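Local coordinates for protein obscurin (Homo sapiens, PDB 4C4K) that is a giant muscle protein with probable protein kinase and Rho exchange-factor activities, whose first immunoglobulin domain binds another protein, at residues 5-10 with 75-80; 22-27 with 36-41; 48-53 with 69-74. All coordinates share one frame; numbering follows the deposited sequence.

All three contacts belong to one I-set immunoglobulin domain, and they illustrate how a beta sandwich changes its chemistry from core to edge. Contacts 1 and 2 are buried and apolar, their centres about 9 Å apart, and each joins the two facing sheets: contact 1 through strands 3-14 and 73-80, contact 2 through 22-31 and 35-40. They meet where Cys26 SG and Cys77 SG lie 3.6 Å apart, too far for a disulfide. Contact 3, about 18 Å from contact 1 between centres, returns to strand 73-80 at its start. Only partly buried, it relies mainly on a salt bridge, with a phenyl ring beside it.

Contact 1. Residues 5-10 with 75-80; sequences PRFLTR and YVCRAR
Pro5 and Phe7 reach across an immunoglobulin beta sandwich to Ala79 and Cys77. Strand 3-14 edges one sheet and strand 73-80 runs inside the other, so the contact is made face to face between sheets, by side chains rather than by backbone ladders. The two short strand segments run roughly antiparallel at 147°. Phe7 contributes the larger share. Its CG lies anti to the carbonyl carbon and beside the backbone N (chi1 -75°), a setting that lets the far end of the ring approach strand 73-80 although the CB does not point straight there. What arrives is the rim: CZ stands 3.6 Å from Cys77 O, close to the ring plane, while Cys77 SG lies 5.1 Å from the ring centroid of Phe7, again at the edge, as a sulfur-aromatic contact. Ala86 and Ala88 of strand 84-92 also pack against this ring, as does Cys26 of strand 22-31. Two residues earlier, Pro5 fits against Ala79, each with its CB directed toward the other strand; Pro34 covers the pair from a loop. The pyrrolidine of Pro5 meets the methyl of Ala79 CB to CB at 4.0 Å, and its CG reaches 3.7 Å from Ala79 O.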
loop_
_atom_site.group_PDB
_atom_site.type_symbol
_atom_site.label_atom_id
_atom_site.label_comp_id
_atom_site.label_asym_id
_atom_site.label_seq_id
_atom_site.Cartn_x
_atom_site.Cartn_y
_atom_site.Cartn_z
ATOM N N PRO A 5 2.119 9.945 8.139
ATOM C CA PRO A 5 1.014 9.782 7.203
ATOM C C PRO A 5 0.254 8.496 7.368
ATOM O O PRO A 5 0.821 7.495 7.814
ATOM C CB PRO A 5 1.680 9.880 5.819
ATOM C CG PRO A 5 2.977 10.575 6.063
ATOM C CD PRO A 5 3.403 10.088 7.419
ATOM N N ARG A 6 -1.042 8.547 7.028
ATOM C CA ARG A 6 -1.936 7.403 7.113
ATOM C C ARG A 6 -2.931 7.392 5.963
ATOM O O ARG A 6 -3.489 8.424 5.630
ATOM C CB ARG A 6 -2.702 7.443 8.471
ATOM C CG ARG A 6 -3.635 6.247 8.658
ATOM C CD ARG A 6 -4.859 6.520 9.509
ATOM N NE ARG A 6 -4.596 6.332 10.939
ATOM C CZ ARG A 6 -4.367 5.159 11.519
ATOM N NH1 ARG A 6 -4.342 4.045 10.794
ATOM N NH2 ARG A 6 -4.151 5.088 12.823
ATOM N N PHE A 7 -3.166 6.217 5.378
ATOM C CA PHE A 7 -4.207 6.012 4.380
ATOM C C PHE A 7 -5.514 5.772 5.142
ATOM O O PHE A 7 -5.625 4.783 5.871
ATOM C CB PHE A 7 -3.890 4.803 3.503
ATOM C CG PHE A 7 -2.805 5.040 2.485
ATOM C CD1 PHE A 7 -3.112 5.511 1.219
ATOM C CD2 PHE A 7 -1.474 4.767 2.787
ATOM C CE1 PHE A 7 -2.110 5.696 0.264
ATOM C CE2 PHE A 7 -0.466 4.977 1.837
ATOM C CZ PHE A 7 -0.786 5.465 0.593
ATOM N N LEU A 8 -6.454 6.719 5.060
ATOM C CA LEU A 8 -7.769 6.586 5.688
ATOM C C LEU A 8 -8.589 5.493 4.964
ATOM O O LEU A 8 -9.337 4.767 5.615
ATOM C CB LEU A 8 -8.537 7.923 5.655
ATOM C CG LEU A 8 -8.137 9.019 6.664
ATOM C CD1 LEU A 8 -8.792 10.332 6.300
ATOM C CD2 LEU A 8 -8.534 8.658 8.069
ATOM N N THR A 9 -8.448 5.373 3.620
ATOM C CA THR A 9 -9.154 4.346 2.831
ATOM C C THR A 9 -8.196 3.611 1.875
ATOM O O THR A 9 -7.173 4.150 1.485
ATOM C CB THR A 9 -10.376 4.927 2.076
ATOM O OG1 THR A 9 -9.981 6.031 1.261
ATOM C CG2 THR A 9 -11.525 5.314 2.997
ATOM N N ARG A 10 -8.538 2.393 1.487
ATOM C CA ARG A 10 -7.741 1.594 0.562
ATOM C C ARG A 10 -7.536 2.315 -0.787
ATOM O O ARG A 10 -8.479 2.967 -1.259
ATOM C CB ARG A 10 -8.377 0.200 0.353
ATOM C CG ARG A 10 -9.878 0.179 0.091
ATOM C CD ARG A 10 -10.277 -0.965 -0.842
ATOM N NE ARG A 10 -9.452 -0.978 -2.054
ATOM C CZ ARG A 10 -9.354 -1.998 -2.900
ATOM N NH1 ARG A 10 -10.035 -3.119 -2.684
ATOM N NH2 ARG A 10 -8.556 -1.915 -3.956
ATOM N N TYR A 75 0.733 -0.066 -9.197
ATOM C CA TYR A 75 1.017 1.332 -8.898
ATOM C C TYR A 75 1.153 1.446 -7.392
ATOM O O TYR A 75 0.294 0.958 -6.677
ATOM C CB TYR A 75 -0.098 2.253 -9.428
ATOM C CG TYR A 75 -0.100 2.331 -10.941
ATOM C CD1 TYR A 75 -0.634 1.299 -11.712
ATOM C CD2 TYR A 75 0.441 3.431 -11.604
ATOM C CE1 TYR A 75 -0.604 1.346 -13.104
ATOM C CE2 TYR A 75 0.467 3.490 -12.999
ATOM C CZ TYR A 75 -0.052 2.442 -13.741
ATOM O OH TYR A 75 -0.003 2.458 -15.112
ATOM N N VAL A 76 2.218 2.087 -6.899
ATOM C CA VAL A 76 2.393 2.259 -5.459
ATOM C C VAL A 76 2.143 3.734 -5.147
ATOM O O VAL A 76 2.678 4.607 -5.839
ATOM C CB VAL A 76 3.814 1.799 -4.987
ATOM C CG1 VAL A 76 4.010 2.045 -3.484
ATOM C CG2 VAL A 76 4.051 0.325 -5.326
ATOM N N CYS A 77 1.327 4.018 -4.125
ATOM C CA CYS A 77 1.143 5.384 -3.676
ATOM C C CYS A 77 2.027 5.589 -2.460
ATOM O O CYS A 77 1.997 4.771 -1.536
ATOM C CB CYS A 77 -0.314 5.684 -3.364
ATOM S SG CYS A 77 -0.607 7.422 -2.969
ATOM N N ARG A 78 2.855 6.650 -2.481
ATOM C CA ARG A 78 3.801 6.968 -1.415
ATOM C C ARG A 78 3.460 8.332 -0.831
ATOM O O ARG A 78 3.343 9.297 -1.579
ATOM C CB ARG A 78 5.250 6.907 -1.960
ATOM C CG ARG A 78 6.356 7.273 -0.959
ATOM C CD ARG A 78 7.721 7.279 -1.639
ATOM N NE ARG A 78 8.791 7.667 -0.716
ATOM C CZ ARG A 78 9.605 8.708 -0.883
ATOM N NH1 ARG A 78 9.497 9.479 -1.961
ATOM N NH2 ARG A 78 10.538 8.982 0.022
ATOM N N ALA A 79 3.261 8.400 0.496
ATOM C CA ALA A 79 2.953 9.654 1.184
ATOM C C ALA A 79 4.056 9.879 2.198
ATOM O O ALA A 79 4.361 8.983 2.983
ATOM C CB ALA A 79 1.599 9.567 1.881
ATOM N N ARG A 80 4.690 11.040 2.158
ATOM C CA ARG A 80 5.769 11.282 3.084
ATOM C C ARG A 80 5.766 12.677 3.736
ATOM O O ARG A 80 5.385 13.655 3.106
ATOM C CB ARG A 80 7.109 10.952 2.402
ATOM C CG ARG A 80 7.667 11.965 1.418
ATOM C CD ARG A 80 9.098 12.279 1.827
ATOM N NE ARG A 80 9.908 12.834 0.739
ATOM C CZ ARG A 80 9.996 14.130 0.447
ATOM N NH1 ARG A 80 9.298 15.025 1.138
ATOM N NH2 ARG A 80 10.774 14.540 -0.546
#

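Contact 2. Residues 22-27 with 36-41; sequences ATLSCQ and VSWEKD. With EDO (1,2-ethanediol), chain F.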
loop_
_atom_site.group_PDB
_atom_site.type_symbol
_atom_site.label_atom_id
_atom_site.label_comp_id
_atom_site.label_asym_id
_atom_site.label_seq_id
_atom_site.Cartn_x
_atom_site.Cartn_y
_atom_site.Cartn_z
ATOM N N ALA A 22 -8.486 5.254 -16.906
ATOM C CA ALA A 22 -8.540 4.758 -15.551
ATOM C C ALA A 22 -8.267 5.897 -14.581
ATOM O O ALA A 22 -7.596 6.849 -14.930
ATOM C CB ALA A 22 -7.515 3.641 -15.352
ATOM N N THR A 23 -8.776 5.785 -13.362
ATOM C CA THR A 23 -8.488 6.735 -12.301
ATOM C C THR A 23 -8.198 5.955 -11.054
ATOM O O THR A 23 -8.860 4.957 -10.759
ATOM C CB THR A 23 -9.489 7.909 -12.199
ATOM O OG1 THR A 23 -8.944 8.887 -11.328
ATOM C CG2 THR A 23 -10.841 7.492 -11.691
ATOM N N LEU A 24 -7.141 6.376 -10.371
ATOM C CA LEU A 24 -6.598 5.790 -9.157
ATOM C C LEU A 24 -6.678 6.867 -8.096
ATOM O O LEU A 24 -6.262 8.000 -8.335
ATOM C CB LEU A 24 -5.120 5.380 -9.409
ATOM C CG LEU A 24 -4.841 3.989 -10.090
ATOM C CD1 LEU A 24 -5.526 3.823 -11.446
ATOM C CD2 LEU A 24 -3.368 3.758 -10.258
ATOM N N SER A 25 -7.254 6.541 -6.939
ATOM C CA SER A 25 -7.382 7.524 -5.864
ATOM C C SER A 25 -7.268 6.914 -4.481
ATOM O O SER A 25 -7.496 5.709 -4.294
ATOM C CB SER A 25 -8.709 8.279 -5.975
ATOM O OG SER A 25 -9.772 7.393 -5.689
ATOM N N CYS A 26 -6.918 7.764 -3.516
ATOM C CA CYS A 26 -6.872 7.427 -2.097
ATOM C C CYS A 26 -6.929 8.657 -1.219
ATOM O O CYS A 26 -6.638 9.764 -1.659
ATOM C CB CYS A 26 -5.676 6.552 -1.757
ATOM S SG CYS A 26 -4.117 7.228 -2.322
ATOM N N GLN A 27 -7.304 8.446 0.029
ATOM C CA GLN A 27 -7.442 9.475 1.024
ATOM C C GLN A 27 -6.309 9.316 2.008
ATOM O O GLN A 27 -6.132 8.236 2.585
ATOM C CB GLN A 27 -8.795 9.337 1.713
ATOM C CG GLN A 27 -9.139 10.566 2.531
ATOM C CD GLN A 27 -10.567 10.574 2.983
ATOM O OE1 GLN A 27 -11.254 9.547 3.000
ATOM N NE2 GLN A 27 -11.037 11.744 3.357
ATOM N N VAL A 36 2.793 13.608 -1.742
ATOM C CA VAL A 36 2.271 12.349 -2.284
ATOM C C VAL A 36 2.746 12.126 -3.710
ATOM O O VAL A 36 2.669 13.027 -4.530
ATOM C CB VAL A 36 0.726 12.256 -2.141
ATOM C CG1 VAL A 36 0.148 11.012 -2.822
ATOM C CG2 VAL A 36 0.295 12.348 -0.674
ATOM N N SER A 37 3.210 10.920 -4.000
ATOM C CA SER A 37 3.684 10.571 -5.334
ATOM C C SER A 37 3.266 9.134 -5.678
ATOM O O SER A 37 2.984 8.344 -4.782
ATOM C CB SER A 37 5.207 10.730 -5.425
ATOM O OG SER A 37 5.842 9.853 -4.515
ATOM N N TRP A 38 3.290 8.799 -6.961
ATOM C CA TRP A 38 2.926 7.487 -7.478
ATOM C C TRP A 38 4.130 6.866 -8.168
ATOM O O TRP A 38 4.891 7.563 -8.835
ATOM C CB TRP A 38 1.739 7.608 -8.465
ATOM C CG TRP A 38 0.473 8.112 -7.829
ATOM C CD1 TRP A 38 0.127 9.413 -7.612
ATOM C CD2 TRP A 38 -0.610 7.317 -7.318
ATOM N NE1 TRP A 38 -1.106 9.480 -7.007
ATOM C CE2 TRP A 38 -1.583 8.210 -6.814
ATOM C CE3 TRP A 38 -0.860 5.936 -7.257
ATOM C CZ2 TRP A 38 -2.794 7.770 -6.263
ATOM C CZ3 TRP A 38 -2.052 5.496 -6.687
ATOM C CH2 TRP A 38 -3.009 6.406 -6.210
ATOM N N GLU A 39 4.309 5.558 -8.002
ATOM C CA GLU A 39 5.418 4.847 -8.628
ATOM C C GLU A 39 4.913 3.611 -9.332
ATOM O O GLU A 39 4.009 2.952 -8.841
ATOM C CB GLU A 39 6.497 4.445 -7.585
ATOM C CG GLU A 39 7.258 5.635 -7.028
ATOM C CD GLU A 39 8.112 5.399 -5.798
ATOM O OE1 GLU A 39 8.465 4.228 -5.522
ATOM O OE2 GLU A 39 8.455 6.398 -5.124
ATOM N N LYS A 40 5.528 3.294 -10.469
ATOM C CA LYS A 40 5.280 2.077 -11.237
ATOM C C LYS A 40 6.634 1.615 -11.743
ATOM O O LYS A 40 7.399 2.442 -12.235
ATOM C CB LYS A 40 4.301 2.298 -12.395
ATOM C CG LYS A 40 3.877 0.952 -12.966
ATOM C CD LYS A 40 2.979 1.079 -14.134
ATOM C CE LYS A 40 2.914 -0.208 -14.914
ATOM N NZ LYS A 40 3.942 -0.243 -15.982
ATOM N N ASP A 41 6.952 0.313 -11.582
ATOM C CA ASP A 41 8.246 -0.286 -11.941
ATOM C C ASP A 41 9.400 0.441 -11.201
ATOM O O ASP A 41 10.455 0.706 -11.786
ATOM C CB ASP A 41 8.446 -0.346 -13.478
ATOM C CG ASP A 41 7.303 -1.016 -14.223
ATOM O OD1 ASP A 41 6.832 -2.082 -13.756
ATOM O OD2 ASP A 41 6.873 -0.472 -15.275
HETATM C C1 EDO F . -1.169 14.452 -6.414
HETATM O O1 EDO F . -0.161 15.154 -5.715
HETATM C C2 EDO F . -0.908 12.945 -6.243
HETATM O O2 EDO F . -1.938 12.244 -6.911
#
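This is an apolar contact at the very centre of the immunoglobulin sandwich, where Trp38 of strand 35-40 crosses between the sheets to Leu24 and Cys26 of strand 22-31. Cysteine and tryptophan on these strands, with Cys77 of strand 73-80 packed against Cys26, form the classic core of the family. The backbones stay well apart, 9.8 Å between the CA atoms of Leu24 and Trp38, and the indole spans the gap. Its CG is anti to the carbonyl carbon (chi1 -64°), which, with chi2 near a right angle, brings the six-membered ring up to strand 22-31. The leading atom is CH2 of Trp38, 4.0 Å from Leu24 CB and 4.1 Å from Cys26 SG. Leu24 crosses the indole obliquely and lays CD2 near CZ3. The sulfur too approaches at a slant, 5.0 Å from the centroid of the six-membered ring of Trp38 and 53° off its normal, after Cys26 has placed SG between its own backbone N and carbonyl carbon (chi1 53°). A smaller residue such as an alanine at Trp38 would probably open a gap between the sheets, leaving Leu24 CB and Cys26 SG without the ring they pack against. At the other end of the indole, Trp38 NE1 donates to O2 of a bound 1,2-ethanediol at 2.9 Å, and the diol is also bonded to Arg61 O. The chemistry is thus divided within one side chain: its benzo ring meets hydrocarbon and sulfur in the core, while its polar N-H finds a hydroxyl acceptor, here supplied by a molecule probably from the crystallisation liquor.

Contact 3. Residues 48-53 with 69-74; sequences GARFRL and LGDSGQ. With EDO (1,2-ethanediol), chain I.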
loop_
_atom_site.group_PDB
_atom_site.type_symbol
_atom_site.label_atom_id
_atom_site.label_comp_id
_atom_site.label_asym_id
_atom_site.label_seq_id
_atom_site.Cartn_x
_atom_site.Cartn_y
_atom_site.Cartn_z
ATOM N N GLY A 48 1.860 14.353 -17.453
ATOM C CA GLY A 48 2.030 14.586 -18.883
ATOM C C GLY A 48 0.711 14.478 -19.597
ATOM O O GLY A 48 -0.342 14.551 -18.964
ATOM N N ALA A 49 0.748 14.286 -20.908
ATOM C CA ALA A 49 -0.478 14.218 -21.700
ATOM C C ALA A 49 -1.432 13.079 -21.245
ATOM O O ALA A 49 -2.650 13.249 -21.239
ATOM C CB ALA A 49 -0.126 14.073 -23.169
ATOM N N ARG A 50 -0.874 11.932 -20.846
ATOM C CA ARG A 50 -1.711 10.796 -20.476
ATOM C C ARG A 50 -1.801 10.534 -18.982
ATOM O O ARG A 50 -2.640 9.751 -18.584
ATOM C CB ARG A 50 -1.225 9.521 -21.179
ATOM C CG ARG A 50 -1.200 9.553 -22.701
ATOM C CD ARG A 50 -1.241 8.149 -23.279
ATOM N NE ARG A 50 -0.164 7.279 -22.780
ATOM C CZ ARG A 50 -0.348 6.236 -21.976
ATOM N NH1 ARG A 50 -1.559 5.938 -21.526
ATOM N NH2 ARG A 50 0.680 5.501 -21.594
ATOM N N PHE A 51 -0.937 11.150 -18.159
ATOM C CA PHE A 51 -0.888 10.933 -16.704
ATOM C C PHE A 51 -1.216 12.226 -16.017
ATOM O O PHE A 51 -0.489 13.212 -16.172
ATOM C CB PHE A 51 0.492 10.398 -16.284
ATOM C CG PHE A 51 0.739 9.015 -16.843
ATOM C CD1 PHE A 51 1.267 8.846 -18.119
ATOM C CD2 PHE A 51 0.420 7.881 -16.103
ATOM C CE1 PHE A 51 1.438 7.561 -18.657
ATOM C CE2 PHE A 51 0.617 6.602 -16.625
ATOM C CZ PHE A 51 1.114 6.448 -17.906
ATOM N N ARG A 52 -2.349 12.245 -15.297
ATOM C CA ARG A 52 -2.812 13.464 -14.633
ATOM C C ARG A 52 -2.857 13.292 -13.138
ATOM O O ARG A 52 -3.527 12.400 -12.652
ATOM C CB ARG A 52 -4.192 13.886 -15.168
ATOM C CG ARG A 52 -4.290 13.841 -16.681
ATOM C CD ARG A 52 -3.381 14.869 -17.327
ATOM N NE ARG A 52 -3.607 14.961 -18.765
ATOM C CZ ARG A 52 -4.690 15.491 -19.322
ATOM N NH1 ARG A 52 -5.672 15.966 -18.566
ATOM N NH2 ARG A 52 -4.806 15.539 -20.638
ATOM N N LEU A 53 -2.162 14.159 -12.425
ATOM C CA LEU A 53 -2.091 14.132 -10.971
ATOM C C LEU A 53 -2.853 15.299 -10.391
ATOM O O LEU A 53 -2.767 16.419 -10.910
ATOM C CB LEU A 53 -0.629 14.166 -10.516
ATOM C CG LEU A 53 0.213 12.969 -10.916
ATOM C CD1 LEU A 53 1.684 13.352 -10.987
ATOM C CD2 LEU A 53 0.056 11.860 -9.926
ATOM N N LEU A 69 -1.666 -1.293 -23.195
ATOM C CA LEU A 69 -1.367 -2.544 -22.497
ATOM C C LEU A 69 -0.202 -2.399 -21.499
ATOM O O LEU A 69 -0.294 -2.925 -20.397
ATOM C CB LEU A 69 -1.120 -3.679 -23.493
ATOM C CG LEU A 69 -2.319 -4.130 -24.335
ATOM C CD1 LEU A 69 -1.873 -5.081 -25.443
ATOM C CD2 LEU A 69 -3.389 -4.803 -23.475
ATOM N N GLY A 70 0.808 -1.599 -21.866
ATOM C CA GLY A 70 1.996 -1.299 -21.068
ATOM C C GLY A 70 1.727 -0.565 -19.766
ATOM O O GLY A 70 2.593 -0.540 -18.887
ATOM N N ASP A 71 0.516 0.027 -19.619
ATOM C CA ASP A 71 0.086 0.727 -18.404
ATOM C C ASP A 71 -0.326 -0.277 -17.329
ATOM O O ASP A 71 -0.488 0.109 -16.172
ATOM C CB ASP A 71 -1.072 1.697 -18.694
ATOM C CG ASP A 71 -0.723 2.842 -19.640
ATOM O OD1 ASP A 71 0.466 3.267 -19.660
ATOM O OD2 ASP A 71 -1.632 3.322 -20.345
ATOM N N SER A 72 -0.502 -1.563 -17.697
ATOM C CA SER A 72 -0.868 -2.604 -16.728
ATOM C C SER A 72 0.222 -2.794 -15.704
ATOM O O SER A 72 1.402 -2.639 -16.025
ATOM C CB SER A 72 -1.104 -3.946 -17.422
ATOM O OG SER A 72 -2.194 -3.865 -18.323
ATOM N N GLY A 73 -0.173 -3.177 -14.500
ATOM C CA GLY A 73 0.784 -3.476 -13.449
ATOM C C GLY A 73 0.413 -2.895 -12.111
ATOM O O GLY A 73 -0.747 -2.572 -11.860
ATOM N N GLN A 74 1.403 -2.783 -11.246
ATOM C CA GLN A 74 1.203 -2.320 -9.893
ATOM C C GLN A 74 1.629 -0.881 -9.742
ATOM O O GLN A 74 2.755 -0.519 -10.093
ATOM C CB GLN A 74 1.987 -3.233 -8.924
ATOM C CG GLN A 74 1.624 -3.009 -7.477
ATOM C CD GLN A 74 2.582 -3.713 -6.572
ATOM O OE1 GLN A 74 3.608 -3.161 -6.202
ATOM N NE2 GLN A 74 2.279 -4.954 -6.227
HETATM C C1 EDO I . 2.592 9.539 -21.706
HETATM O O1 EDO I . 2.975 9.250 -23.045
HETATM C C2 EDO I . 2.329 11.066 -21.570
HETATM O O2 EDO I . 1.926 11.385 -20.241
#
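The turn that leads into strand 73-80 is the tyrosine corner of the immunoglobulin fold, in which Tyr75 OH bonds to Asp71 O, and the side chain of Asp71 makes a salt bridge with Arg50 at the entry to strand 51-56. Arg50, its chain bent at chi3, carries the guanidinium out to the carboxylate and grips it end-on, one nitrogen to each oxygen. Arg50 NH1 meets Asp71 OD2 at 2.9 Å, and the nearly straight bond from Arg50 NH2 to Asp71 OD1 measures 3.0 Å (172°), on the syn lone pair of OD1. The two groups lie nearly coplanar, 21° apart, and the paired bonds should limit turning of either. Each partner has a second bond, Arg50 NH1 to Leu65 O and Asp71 OD2 from Ala68 N, joining the pair to the connection between strands 59-64 and 73-80. On one face of the guanidinium, offset toward the rim, lies Phe51 CE1, 3.7 Å above the plane. A 1,2-ethanediol, probably from the crystallisation liquor, accepts from Arg50 N on its O2 at 2.9 Å. The Phe51 ring is almost perpendicular to the carboxylate (87°) and presents its edge, with Phe51 CZ 3.7 Å from Asp71 OD1.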